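Long-range contact in methylaspartate ammonia-lyase (PDB 1KKO), which catalyses the reversible, magnesium-dependent anti elimination of ammonia from L-threo-3-methylaspartate to give mesaconate: residues A[80-84]-A[126-130]. Residues are numbered along the deposited sequence; the frame is centred on the assembly and turned at random.
Sequences RDPLF and LHTAV
His127 caps the start of helix 128-146, and Asp81, from the loop before helix 86-101, takes a further N-H of that end, a worked example of how a helix N-terminus can tie down a distant loop, here within the N-terminal domain of an enolase-superfamily fold. Among the hydrogen bonds, the imidazole works at both nitrogens. As N-cap residue, His127 accepts at ND1 from Ala129 N (2.9 Å), while its NE2 donates to Pro82 O at 2.7 Å; both partners lie close to the ring plane, which fixes the ring's rotation and implies a proton on NE2. The N-H of the first helical residue, Thr128 N, goes to Asp81 OD2 (2.9 Å, 161° at the hydrogen), from the anti side and somewhat out of the carboxylate plane. This negative charge probably gains from the helix dipole. One water donates to both Asp81 OD2 and Leu126 O; another links Asp81 N with Thr128 OG1.

Ring contacts, aromatic and CH-pi, make up the rest. The imidazole is sandwiched: Asp81 CB packs over one face, 3.7 Å from the ring centroid, and the edge of Phe84 points at the other face of His127 in an edge-to-face pair, the two ring planes at 56°. Phe84, its CG anti to the backbone N (chi1 -178°), is directed at the helix, where Val130 CG2 touches its CE1; Phe89 of helix 86-101 and Val53 of strand 47-59 also meet this side chain. Ala129 CB sits over a face of the Phe84 ring, 3.7 Å from CD1.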
loop_
_atom_site.group_PDB
_atom_site.type_symbol
_atom_site.label_atom_id
_atom_site.label_comp_id
_atom_site.label_asym_id
_atom_site.label_seq_id
_atom_site.Cartn_x
_atom_site.Cartn_y
_atom_site.Cartn_z
ATOM N N ARG A 80 5.487 20.345 14.721
ATOM C CA ARG A 80 6.227 19.218 14.165
ATOM C C ARG A 80 7.479 19.666 13.434
ATOM O O ARG A 80 7.632 20.823 13.054
ATOM C CB ARG A 80 5.372 18.441 13.185
ATOM C CG ARG A 80 4.198 17.785 13.774
ATOM C CD ARG A 80 3.384 17.079 12.723
ATOM N NE ARG A 80 2.222 16.508 13.359
ATOM C CZ ARG A 80 0.978 16.921 13.189
ATOM N NH1 ARG A 80 0.008 16.344 13.877
ATOM N NH2 ARG A 80 0.691 17.884 12.310
ATOM N N ASP A 81 8.372 18.714 13.212
ATOM C CA ASP A 81 9.568 18.985 12.454
ATOM C C ASP A 81 9.174 19.260 11.002
ATOM O O ASP A 81 8.074 18.934 10.578
ATOM C CB ASP A 81 10.508 17.800 12.549
ATOM C CG ASP A 81 11.269 17.752 13.855
ATOM O OD1 ASP A 81 10.966 18.515 14.802
ATOM O OD2 ASP A 81 12.198 16.948 14.023
ATOM N N PRO A 82 10.082 19.859 10.244
ATOM C CA PRO A 82 9.805 20.254 8.856
ATOM C C PRO A 82 9.583 19.099 7.882
ATOM O O PRO A 82 9.877 17.967 8.220
ATOM C CB PRO A 82 11.082 21.007 8.455
ATOM C CG PRO A 82 11.791 21.296 9.692
ATOM C CD PRO A 82 11.436 20.247 10.678
ATOM N N LEU A 83 9.086 19.366 6.670
ATOM C CA LEU A 83 8.959 18.281 5.696
ATOM C C LEU A 83 10.348 17.699 5.459
ATOM O O LEU A 83 11.372 18.367 5.638
ATOM C CB LEU A 83 8.279 18.709 4.396
ATOM C CG LEU A 83 9.093 19.506 3.365
ATOM C CD1 LEU A 83 8.173 19.861 2.212
ATOM C CD2 LEU A 83 9.724 20.753 3.942
ATOM N N PHE A 84 10.342 16.454 5.028
ATOM C CA PHE A 84 11.523 15.618 4.984
ATOM C C PHE A 84 11.822 15.181 3.567
ATOM O O PHE A 84 11.131 14.319 3.019
ATOM C CB PHE A 84 11.252 14.405 5.884
ATOM C CG PHE A 84 12.390 13.451 5.984
ATOM C CD1 PHE A 84 13.484 13.741 6.785
ATOM C CD2 PHE A 84 12.363 12.250 5.306
ATOM C CE1 PHE A 84 14.536 12.847 6.881
ATOM C CE2 PHE A 84 13.418 11.367 5.405
ATOM C CZ PHE A 84 14.498 11.668 6.189
ATOM N N LEU A 126 18.449 15.238 15.862
ATOM C CA LEU A 126 18.090 14.698 14.577
ATOM C C LEU A 126 16.595 14.894 14.332
ATOM O O LEU A 126 15.776 14.824 15.253
ATOM C CB LEU A 126 18.393 13.214 14.533
ATOM C CG LEU A 126 19.869 12.817 14.546
ATOM C CD1 LEU A 126 19.991 11.319 14.643
ATOM C CD2 LEU A 126 20.594 13.348 13.311
ATOM N N HIS A 127 16.256 15.132 13.078
ATOM C CA HIS A 127 14.870 15.243 12.668
ATOM C C HIS A 127 14.128 14.020 13.202
ATOM O O HIS A 127 14.666 12.908 13.202
ATOM C CB HIS A 127 14.832 15.283 11.145
ATOM C CG HIS A 127 13.508 15.656 10.557
ATOM N ND1 HIS A 127 12.379 14.865 10.658
ATOM C CD2 HIS A 127 13.147 16.742 9.836
ATOM C CE1 HIS A 127 11.386 15.445 10.009
ATOM N NE2 HIS A 127 11.822 16.590 9.510
ATOM N N THR A 128 12.886 14.195 13.643
ATOM C CA THR A 128 12.113 13.064 14.133
ATOM C C THR A 128 12.046 11.932 13.114
ATOM O O THR A 128 12.039 10.780 13.502
ATOM C CB THR A 128 10.675 13.460 14.531
ATOM O OG1 THR A 128 10.073 14.240 13.492
ATOM C CG2 THR A 128 10.678 14.305 15.794
ATOM N N ALA A 129 11.989 12.254 11.824
ATOM C CA ALA A 129 11.901 11.221 10.784
ATOM C C ALA A 129 13.139 10.350 10.756
ATOM O O ALA A 129 13.048 9.173 10.463
ATOM C CB ALA A 129 11.693 11.848 9.434
ATOM N N VAL A 130 14.301 10.947 10.996
ATOM C CA VAL A 130 15.557 10.205 11.027
ATOM C C VAL A 130 15.580 9.289 12.255
ATOM O O VAL A 130 15.920 8.119 12.165
ATOM C CB VAL A 130 16.759 11.153 11.016
ATOM C CG1 VAL A 130 18.067 10.375 11.249
ATOM C CG2 VAL A 130 16.792 11.913 9.717
HETATM O O HOH W 1 13.960 16.835 16.106
HETATM O O HOH W 2 7.788 15.898 14.105
#